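Long-range contacts in single-stranded DNA-binding protein WHY3, chloroplastic (Arabidopsis thaliana, PDB 4KOQ), which binds single-stranded DNA as a homotetramer, maintaining plastid genome stability in chloroplasts and mediating transcriptional repression of the kinesin gene KP1 in the nucleus: residues Pro83-Pro93 with Val103-Pro111; Leu70-Val79 with Ile148-Ile159. All coordinates share one frame; numbering follows the deposited sequence.

Contact 1 of 2, residues Pro83-Pro93 with Val103-Pro111; sequences PRESCEFFHDP and VRKVLKVEP. With PO4 (phosphate ion), chain B.
The Phe90 ring lies alongside two side chains of the facing strand: Val106 CG1 sits over one of its faces, and the Arg104 guanidinium comes to its rim, Arg104 NE 3.8 Å from Phe90 CD2. Ring and guanidinium planes are only 13° apart, so the cation lies beside the ring and not above it. On the other side of the sheet Phe89 presents an edge to Leu107, CD2 to CD2 at 3.9 Å, both side chains pointing the same way. The imidazole of His91 meets a phosphate ion, probably from the crystallisation liquor, at its edge: ND1 donates to phosphate O3 over a short 2.5 Å and almost straight. CG lies anti to the carbonyl carbon (chi1 -73°), a setting in which ND1 faces the anion; the same ring stacks with Phe68 of strand 59-70. Lys105, extended beyond CG, brings NZ to within 3.1 Å of phosphate O1; its NZ also donates to Val67 O, and Ser69 OG is also hydrogen-bonded to the ion.

These side chains hang on a regular antiparallel ladder of six backbone hydrogen bonds, two for each of the pairs Cys87-Val109, Phe89-Leu107 and His91-Lys105. Beyond its end, a water accepts from Val103 N (2.6 Å) and probably donates to Asp92 OD1, which also accepts from Phe94 N.

This is a beta hairpin, joining strand 87-91, outermost in its sheet within this chain, to strand 103-111, whose far side pairs with strand 117-126. Cys87 and Phe89 pack against helix 72-79, while Phe89 and Leu107 both reach Phe68 and Leu70.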
loop_
_atom_site.group_PDB
_atom_site.type_symbol
_atom_site.label_atom_id
_atom_site.label_comp_id
_atom_site.label_asym_id
_atom_site.label_seq_id
_atom_site.Cartn_x
_atom_site.Cartn_y
_atom_site.Cartn_z
ATOM N N PRO A 83 15.530 13.512 -2.305
ATOM C CA PRO A 83 16.840 12.889 -2.556
ATOM C C PRO A 83 18.034 13.623 -1.946
ATOM O O PRO A 83 19.044 12.977 -1.691
ATOM C CB PRO A 83 16.957 12.913 -4.087
ATOM C CG PRO A 83 15.601 13.209 -4.589
ATOM C CD PRO A 83 14.908 14.000 -3.548
ATOM N N ARG A 84 17.939 14.918 -1.672
ATOM C CA ARG A 84 19.076 15.633 -1.085
ATOM C C ARG A 84 18.739 16.215 0.276
ATOM O O ARG A 84 19.498 16.992 0.849
ATOM C CB ARG A 84 19.562 16.692 -2.068
ATOM C CG ARG A 84 19.612 16.123 -3.496
ATOM C CD ARG A 84 20.608 16.832 -4.388
ATOM N NE ARG A 84 20.409 18.279 -4.427
ATOM C CZ ARG A 84 21.302 19.185 -4.028
ATOM N NH1 ARG A 84 21.008 20.476 -4.120
ATOM N NH2 ARG A 84 22.485 18.825 -3.542
ATOM N N GLU A 85 17.605 15.771 0.811
ATOM C CA GLU A 85 17.106 16.273 2.060
ATOM C C GLU A 85 17.588 15.414 3.238
ATOM O O GLU A 85 17.699 14.193 3.112
ATOM C CB GLU A 85 15.570 16.282 2.018
ATOM C CG GLU A 85 14.930 17.005 3.188
ATOM C CD GLU A 85 13.397 17.081 3.084
ATOM O OE1 GLU A 85 12.794 16.460 2.179
ATOM O OE2 GLU A 85 12.805 17.770 3.930
ATOM N N SER A 86 17.841 16.065 4.364
ATOM C CA SER A 86 18.156 15.384 5.607
ATOM C C SER A 86 17.080 15.663 6.612
ATOM O O SER A 86 16.313 16.619 6.457
ATOM C CB SER A 86 19.536 15.822 6.126
ATOM O OG SER A 86 19.469 17.078 6.809
ATOM N N CYS A 87 16.956 14.798 7.609
ATOM C CA CYS A 87 16.114 15.096 8.738
ATOM C C CYS A 87 16.855 14.761 10.036
ATOM O O CYS A 87 17.777 13.946 10.053
ATOM C CB CYS A 87 14.770 14.347 8.644
ATOM S SG CYS A 87 14.910 12.598 8.631
ATOM N N GLU A 88 16.463 15.439 11.101
ATOM C CA GLU A 88 17.139 15.314 12.397
ATOM C C GLU A 88 16.082 15.414 13.473
ATOM O O GLU A 88 15.278 16.360 13.500
ATOM C CB GLU A 88 18.172 16.447 12.559
ATOM C CG GLU A 88 19.117 16.290 13.694
ATOM C CD GLU A 88 20.314 17.274 13.609
ATOM O OE1 GLU A 88 20.191 18.314 12.948
ATOM O OE2 GLU A 88 21.369 16.992 14.204
ATOM N N PHE A 89 16.079 14.435 14.355
ATOM C CA PHE A 89 15.112 14.365 15.440
ATOM C C PHE A 89 15.804 14.430 16.791
ATOM O O PHE A 89 16.778 13.727 17.017
ATOM C CB PHE A 89 14.359 13.043 15.370
ATOM C CG PHE A 89 13.830 12.713 14.024
ATOM C CD1 PHE A 89 13.096 13.637 13.295
ATOM C CD2 PHE A 89 14.040 11.472 13.482
ATOM C CE1 PHE A 89 12.585 13.294 12.008
ATOM C CE2 PHE A 89 13.527 11.129 12.229
ATOM C CZ PHE A 89 12.797 12.041 11.502
ATOM N N PHE A 90 15.260 15.232 17.707
ATOM C CA PHE A 90 15.827 15.397 19.026
ATOM C C PHE A 90 14.859 14.918 20.102
ATOM O O PHE A 90 13.722 15.382 20.161
ATOM C CB PHE A 90 16.095 16.883 19.294
ATOM C CG PHE A 90 16.967 17.536 18.264
ATOM C CD1 PHE A 90 16.444 17.925 17.040
ATOM C CD2 PHE A 90 18.302 17.755 18.507
ATOM C CE1 PHE A 90 17.249 18.521 16.078
ATOM C CE2 PHE A 90 19.113 18.372 17.548
ATOM C CZ PHE A 90 18.587 18.739 16.341
ATOM N N HIS A 91 15.325 14.021 20.954
ATOM C CA HIS A 91 14.524 13.470 22.022
ATOM C C HIS A 91 15.236 13.622 23.355
ATOM O O HIS A 91 16.417 13.302 23.477
ATOM C CB HIS A 91 14.280 11.984 21.829
ATOM C CG HIS A 91 13.302 11.654 20.725
ATOM N ND1 HIS A 91 12.911 10.359 20.456
ATOM C CD2 HIS A 91 12.693 12.432 19.793
ATOM C CE1 HIS A 91 12.076 10.354 19.427
ATOM N NE2 HIS A 91 11.923 11.595 19.005
ATOM N N ASP A 92 14.471 14.043 24.362
ATOM C CA ASP A 92 14.894 13.978 25.755
ATOM C C ASP A 92 14.157 12.831 26.429
ATOM O O ASP A 92 12.951 12.905 26.619
ATOM C CB ASP A 92 14.559 15.286 26.467
ATOM C CG ASP A 92 14.958 15.273 27.943
ATOM O OD1 ASP A 92 15.243 14.189 28.493
ATOM O OD2 ASP A 92 14.975 16.363 28.553
ATOM N N PRO A 93 14.879 11.765 26.792
ATOM C CA PRO A 93 14.289 10.531 27.334
ATOM C C PRO A 93 13.732 10.702 28.745
ATOM O O PRO A 93 13.013 9.832 29.229
ATOM C CB PRO A 93 15.461 9.560 27.396
ATOM C CG PRO A 93 16.603 10.227 26.777
ATOM C CD PRO A 93 16.338 11.670 26.672
ATOM N N VAL A 103 20.179 14.440 29.256
ATOM C CA VAL A 103 20.530 13.532 28.159
ATOM C C VAL A 103 19.751 13.907 26.914
ATOM O O VAL A 103 18.539 14.148 26.970
ATOM C CB VAL A 103 20.253 12.079 28.539
ATOM C CG1 VAL A 103 20.542 11.123 27.356
ATOM C CG2 VAL A 103 21.097 11.698 29.736
ATOM N N ARG A 104 20.454 13.986 25.787
ATOM C CA ARG A 104 19.811 14.279 24.519
ATOM C C ARG A 104 20.121 13.157 23.538
ATOM O O ARG A 104 21.260 12.764 23.412
ATOM C CB ARG A 104 20.356 15.594 23.987
ATOM C CG ARG A 104 19.676 16.138 22.759
ATOM C CD ARG A 104 19.904 17.654 22.631
ATOM N NE ARG A 104 20.679 18.025 21.446
ATOM C CZ ARG A 104 21.979 18.326 21.433
ATOM N NH1 ARG A 104 22.697 18.315 22.552
ATOM N NH2 ARG A 104 22.569 18.645 20.289
ATOM N N LYS A 105 19.106 12.677 22.836
ATOM C CA LYS A 105 19.318 11.687 21.777
ATOM C C LYS A 105 18.924 12.347 20.492
ATOM O O LYS A 105 17.842 12.906 20.384
ATOM C CB LYS A 105 18.465 10.459 21.986
ATOM C CG LYS A 105 18.772 9.675 23.255
ATOM C CD LYS A 105 17.928 8.392 23.282
ATOM C CE LYS A 105 18.353 7.459 24.384
ATOM N NZ LYS A 105 17.563 6.230 24.337
ATOM N N VAL A 106 19.824 12.269 19.520
ATOM C CA VAL A 106 19.613 12.868 18.248
ATOM C C VAL A 106 19.784 11.826 17.169
ATOM O O VAL A 106 20.855 11.209 17.055
ATOM C CB VAL A 106 20.645 13.972 17.976
ATOM C CG1 VAL A 106 20.298 14.670 16.667
ATOM C CG2 VAL A 106 20.657 14.974 19.125
ATOM N N LEU A 107 18.744 11.657 16.359
ATOM C CA LEU A 107 18.834 10.762 15.202
ATOM C C LEU A 107 18.890 11.647 13.983
ATOM O O LEU A 107 18.049 12.505 13.813
ATOM C CB LEU A 107 17.610 9.865 15.088
ATOM C CG LEU A 107 17.625 8.969 13.849
ATOM C CD1 LEU A 107 18.726 7.932 13.944
ATOM C CD2 LEU A 107 16.305 8.289 13.626
ATOM N N LYS A 108 19.912 11.477 13.161
ATOM C CA LYS A 108 20.000 12.206 11.909
ATOM C C LYS A 108 20.050 11.243 10.734
ATOM O O LYS A 108 20.722 10.208 10.790
ATOM C CB LYS A 108 21.239 13.115 11.861
ATOM C CG LYS A 108 21.220 14.055 10.704
ATOM C CD LYS A 108 22.307 15.113 10.731
ATOM C CE LYS A 108 22.016 16.168 9.683
ATOM N NZ LYS A 108 23.257 16.872 9.285
ATOM N N VAL A 109 19.316 11.583 9.679
ATOM C CA VAL A 109 19.303 10.830 8.453
ATOM C C VAL A 109 19.667 11.709 7.267
ATOM O O VAL A 109 18.987 12.710 6.986
ATOM C CB VAL A 109 17.929 10.131 8.187
ATOM C CG1 VAL A 109 18.009 9.374 6.898
ATOM C CG2 VAL A 109 17.590 9.177 9.305
ATOM N N GLU A 110 20.729 11.319 6.570
ATOM C CA GLU A 110 21.341 12.134 5.542
ATOM C C GLU A 110 21.498 11.364 4.256
ATOM O O GLU A 110 21.667 10.155 4.265
ATOM C CB GLU A 110 22.747 12.547 5.978
ATOM C CG GLU A 110 22.823 13.585 7.038
ATOM C CD GLU A 110 24.259 13.775 7.523
ATOM O OE1 GLU A 110 24.968 12.757 7.678
ATOM O OE2 GLU A 110 24.674 14.931 7.746
ATOM N N PRO A 111 21.483 12.075 3.127
ATOM C CA PRO A 111 21.721 11.440 1.840
ATOM C C PRO A 111 23.192 11.092 1.737
ATOM O O PRO A 111 24.001 11.812 2.318
ATOM C CB PRO A 111 21.339 12.542 0.829
ATOM C CG PRO A 111 21.495 13.813 1.573
ATOM C CD PRO A 111 21.212 13.524 3.005
HETATM P P PO4 B . 13.849 7.501 22.899
HETATM O O1 PO4 B . 14.886 6.422 22.798
HETATM O O2 PO4 B . 14.270 8.544 23.906
HETATM O O3 PO4 B . 13.626 8.202 21.604
HETATM O O4 PO4 B . 12.533 6.861 23.297
HETATM O O HOH W 1 17.803 14.062 30.156
#

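Contact 2 of 2, residues Leu70-Val79 with Ile148-Ile159; sequences LSVTEIGNLV and ISAFNFVLPHLI
Ile75 meets three residues of helix 141-158 through apolar contacts alone: its CG2 branch, anti to the backbone N, lies 3.6 Å from Phe151 CB and close to Leu155 CG, while the Ile75 and Leu158 side chains cross at about a right angle, Ile75 CD1 3.6 Å from Leu158 CD1. Val72 straddles the far end, CG1 to Leu155 CD2 at 3.8 Å and CG2 to Leu158 CB, with Ile159 CG2 touching both methyls. The Phe151 ring turns its edge to Val79 CG1 and is met obliquely by Leu78, whose CD1 is 3.7 Å from Phe151 CE2.

Polar links are few. A water bridges the two segments, accepting from Asn152 ND2 and donating to Val79 O, each at 3.1 Å. Within 70-79, Ser71 and Glu74 form a capping box: Ser71 OG accepts from Glu74 N, and Glu74 OE1 takes the Ser71 N-H from above the carboxylate plane.

The axes approach to 9.9 Å and cross at -145°. Leu47 of strand 39-56 touches both Ile75 and Phe151, and the second subunit packs on Val72 and Leu155. This is a buried antiparallel helix pair laid against the sheets of the Whirly domain, with helix 141-158 also packing between subunits of the homotetramer.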
loop_
_atom_site.group_PDB
_atom_site.type_symbol
_atom_site.label_atom_id
_atom_site.label_comp_id
_atom_site.label_asym_id
_atom_site.label_seq_id
_atom_site.Cartn_x
_atom_site.Cartn_y
_atom_site.Cartn_z
ATOM N N LEU A 70 11.061 5.930 17.185
ATOM C CA LEU A 70 10.578 6.738 16.076
ATOM C C LEU A 70 9.076 6.824 16.108
ATOM O O LEU A 70 8.412 5.787 16.015
ATOM C CB LEU A 70 10.932 6.063 14.744
ATOM C CG LEU A 70 12.143 6.382 13.894
ATOM C CD1 LEU A 70 11.876 5.765 12.503
ATOM C CD2 LEU A 70 12.428 7.853 13.784
ATOM N N SER A 71 8.547 8.032 16.251
ATOM C CA SER A 71 7.115 8.267 16.277
ATOM C C SER A 71 6.508 8.189 14.882
ATOM O O SER A 71 7.200 8.256 13.844
ATOM C CB SER A 71 6.819 9.646 16.854
ATOM O OG SER A 71 7.161 10.621 15.885
ATOM N N VAL A 72 5.185 8.103 14.855
ATOM C CA VAL A 72 4.445 8.185 13.601
ATOM C C VAL A 72 4.841 9.388 12.750
ATOM O O VAL A 72 5.042 9.257 11.542
ATOM C CB VAL A 72 2.942 8.178 13.936
ATOM C CG1 VAL A 72 2.117 8.662 12.807
ATOM C CG2 VAL A 72 2.532 6.774 14.386
ATOM N N THR A 73 4.925 10.579 13.348
ATOM C CA THR A 73 5.270 11.783 12.569
ATOM C C THR A 73 6.680 11.681 12.019
ATOM O O THR A 73 6.928 12.033 10.894
ATOM C CB THR A 73 5.138 13.067 13.425
ATOM O OG1 THR A 73 3.779 13.188 13.856
ATOM C CG2 THR A 73 5.515 14.308 12.630
ATOM N N GLU A 74 7.589 11.155 12.823
ATOM C CA GLU A 74 8.971 10.948 12.367
ATOM C C GLU A 74 9.104 9.947 11.231
ATOM O O GLU A 74 9.855 10.168 10.291
ATOM C CB GLU A 74 9.856 10.573 13.560
ATOM C CG GLU A 74 10.083 11.735 14.486
ATOM C CD GLU A 74 10.591 11.375 15.892
ATOM O OE1 GLU A 74 10.636 10.186 16.277
ATOM O OE2 GLU A 74 10.917 12.323 16.664
ATOM N N ILE A 75 8.320 8.868 11.291
ATOM C CA ILE A 75 8.186 7.965 10.181
ATOM C C ILE A 75 7.692 8.728 8.981
ATOM O O ILE A 75 8.179 8.550 7.878
ATOM C CB ILE A 75 7.243 6.795 10.513
ATOM C CG1 ILE A 75 7.841 5.967 11.639
ATOM C CG2 ILE A 75 6.998 6.000 9.233
ATOM C CD1 ILE A 75 6.847 5.159 12.470
ATOM N N GLY A 76 6.707 9.616 9.168
ATOM C CA GLY A 76 6.273 10.412 8.050
ATOM C C GLY A 76 7.370 11.261 7.418
ATOM O O GLY A 76 7.436 11.404 6.188
ATOM N N ASN A 77 8.251 11.803 8.244
ATOM C CA ASN A 77 9.371 12.533 7.702
ATOM C C ASN A 77 10.243 11.666 6.815
ATOM O O ASN A 77 10.649 12.085 5.742
ATOM C CB ASN A 77 10.221 13.056 8.826
ATOM C CG ASN A 77 10.956 14.299 8.444
ATOM O OD1 ASN A 77 11.364 14.489 7.284
ATOM N ND2 ASN A 77 11.062 15.196 9.382
ATOM N N LEU A 78 10.538 10.467 7.292
ATOM C CA LEU A 78 11.420 9.549 6.567
ATOM C C LEU A 78 10.816 9.125 5.262
ATOM O O LEU A 78 11.526 8.982 4.276
ATOM C CB LEU A 78 11.747 8.320 7.417
ATOM C CG LEU A 78 12.634 8.644 8.613
ATOM C CD1 LEU A 78 12.917 7.403 9.402
ATOM C CD2 LEU A 78 13.918 9.226 8.092
ATOM N N VAL A 79 9.510 8.866 5.223
ATOM C CA VAL A 79 8.923 8.393 3.977
ATOM C C VAL A 79 8.708 9.535 2.970
ATOM O O VAL A 79 8.351 9.283 1.831
ATOM C CB VAL A 79 7.538 7.630 4.137
ATOM C CG1 VAL A 79 7.705 6.360 4.935
ATOM C CG2 VAL A 79 6.491 8.522 4.712
ATOM N N ILE A 148 11.093 2.191 3.474
ATOM C CA ILE A 148 9.938 2.951 3.010
ATOM C C ILE A 148 8.694 2.082 2.834
ATOM O O ILE A 148 7.587 2.464 3.263
ATOM C CB ILE A 148 10.229 3.737 1.708
ATOM C CG1 ILE A 148 11.324 4.777 1.917
ATOM C CG2 ILE A 148 8.967 4.435 1.220
ATOM C CD1 ILE A 148 11.797 5.377 0.596
ATOM N N SER A 149 8.842 0.925 2.197
ATOM C CA SER A 149 7.706 0.035 2.046
ATOM C C SER A 149 7.151 -0.426 3.397
ATOM O O SER A 149 5.935 -0.365 3.631
ATOM C CB SER A 149 8.063 -1.147 1.137
ATOM O OG SER A 149 7.098 -2.196 1.157
ATOM N N ALA A 150 8.046 -0.862 4.307
ATOM C CA ALA A 150 7.642 -1.347 5.615
ATOM C C ALA A 150 7.010 -0.225 6.451
ATOM O O ALA A 150 6.047 -0.464 7.173
ATOM C CB ALA A 150 8.849 -1.933 6.366
ATOM N N PHE A 151 7.566 0.987 6.348
ATOM C CA PHE A 151 7.066 2.145 7.102
ATOM C C PHE A 151 5.666 2.562 6.612
ATOM O O PHE A 151 4.747 2.844 7.414
ATOM C CB PHE A 151 8.019 3.361 6.988
ATOM C CG PHE A 151 9.348 3.219 7.705
ATOM C CD1 PHE A 151 9.670 2.097 8.441
ATOM C CD2 PHE A 151 10.272 4.249 7.656
ATOM C CE1 PHE A 151 10.888 1.999 9.092
ATOM C CE2 PHE A 151 11.499 4.130 8.316
ATOM C CZ PHE A 151 11.789 3.031 9.017
ATOM N N ASN A 152 5.490 2.625 5.303
ATOM C CA ASN A 152 4.158 2.913 4.762
ATOM C C ASN A 152 3.146 1.834 5.138
ATOM O O ASN A 152 1.984 2.124 5.433
ATOM C CB ASN A 152 4.209 3.126 3.256
ATOM C CG ASN A 152 4.528 4.539 2.894
ATOM O OD1 ASN A 152 3.973 5.469 3.470
ATOM N ND2 ASN A 152 5.430 4.723 1.930
ATOM N N PHE A 153 3.566 0.585 5.130
ATOM C CA PHE A 153 2.727 -0.502 5.606
ATOM C C PHE A 153 2.288 -0.311 7.063
ATOM O O PHE A 153 1.115 -0.521 7.427
ATOM C CB PHE A 153 3.435 -1.840 5.449
ATOM C CG PHE A 153 2.819 -2.941 6.235
ATOM C CD1 PHE A 153 1.731 -3.643 5.718
ATOM C CD2 PHE A 153 3.287 -3.285 7.484
ATOM C CE1 PHE A 153 1.147 -4.644 6.438
ATOM C CE2 PHE A 153 2.677 -4.305 8.209
ATOM C CZ PHE A 153 1.606 -4.972 7.682
ATOM N N VAL A 154 3.234 0.040 7.917
ATOM C CA VAL A 154 2.987 -0.040 9.344
ATOM C C VAL A 154 2.246 1.171 9.883
ATOM O O VAL A 154 1.580 1.081 10.909
ATOM C CB VAL A 154 4.304 -0.309 10.119
ATOM C CG1 VAL A 154 5.077 0.949 10.332
ATOM C CG2 VAL A 154 3.995 -1.025 11.408
ATOM N N LEU A 155 2.329 2.292 9.192
ATOM C CA LEU A 155 1.740 3.510 9.712
ATOM C C LEU A 155 0.245 3.390 10.098
ATOM O O LEU A 155 -0.137 3.808 11.183
ATOM C CB LEU A 155 1.972 4.671 8.750
ATOM C CG LEU A 155 3.258 5.494 8.881
ATOM C CD1 LEU A 155 3.434 6.402 7.671
ATOM C CD2 LEU A 155 3.296 6.328 10.113
ATOM N N PRO A 156 -0.592 2.814 9.215
ATOM C CA PRO A 156 -2.023 2.631 9.573
ATOM C C PRO A 156 -2.272 1.755 10.786
ATOM O O PRO A 156 -3.229 2.003 11.531
ATOM C CB PRO A 156 -2.650 2.043 8.309
ATOM C CG PRO A 156 -1.570 1.854 7.359
ATOM C CD PRO A 156 -0.325 2.487 7.808
ATOM N N HIS A 157 -1.389 0.799 11.042
ATOM C CA HIS A 157 -1.461 -0.004 12.251
ATOM C C HIS A 157 -1.057 0.761 13.462
ATOM O O HIS A 157 -1.680 0.618 14.512
ATOM C CB HIS A 157 -0.562 -1.234 12.084
ATOM C CG HIS A 157 -0.971 -2.084 10.932
ATOM N ND1 HIS A 157 -1.875 -3.117 11.060
ATOM C CD2 HIS A 157 -0.632 -2.035 9.620
ATOM C CE1 HIS A 157 -2.077 -3.666 9.873
ATOM N NE2 HIS A 157 -1.349 -3.019 8.980
ATOM N N LEU A 158 -0.027 1.607 13.342
ATOM C CA LEU A 158 0.441 2.350 14.491
ATOM C C LEU A 158 -0.569 3.374 14.990
ATOM O O LEU A 158 -0.555 3.717 16.201
ATOM C CB LEU A 158 1.787 3.040 14.266
ATOM C CG LEU A 158 2.940 2.142 13.818
ATOM C CD1 LEU A 158 4.218 2.947 13.644
ATOM C CD2 LEU A 158 3.185 0.962 14.703
ATOM N N ILE A 159 -1.401 3.873 14.085
ATOM C CA ILE A 159 -2.428 4.844 14.458
ATOM C C ILE A 159 -3.785 4.181 14.766
ATOM O O ILE A 159 -4.772 4.866 15.024
ATOM C CB ILE A 159 -2.602 5.938 13.417
ATOM C CG1 ILE A 159 -3.148 5.384 12.115
ATOM C CG2 ILE A 159 -1.262 6.638 13.169
ATOM C CD1 ILE A 159 -3.521 6.469 11.066
HETATM O O HOH W 2 6.553 7.180 0.500
#

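Helix 72-79 of contact 2 is followed, after a short connection, by strand 87-91 of contact 1, and the two contacts, their centres about 16 Å apart, meet along that helix. The polar join is a probable hydrogen bond of 2.6 Å from His91 NE2 to Glu74 OE2; Glu74, through its other oxygen OE1 a partner in the capping box, probably helps to orient the imidazole that binds the phosphate. Van der Waals packing continues the seam: Cys87 SG lies 3.6 Å from Leu78 CD2, and Phe89 CE1 is the same distance from Asn77 ND2. One short helix thus uses one side for a sheet and another for a second helix, linking the hairpin to the helix 141-158 that also packs against two other subunits.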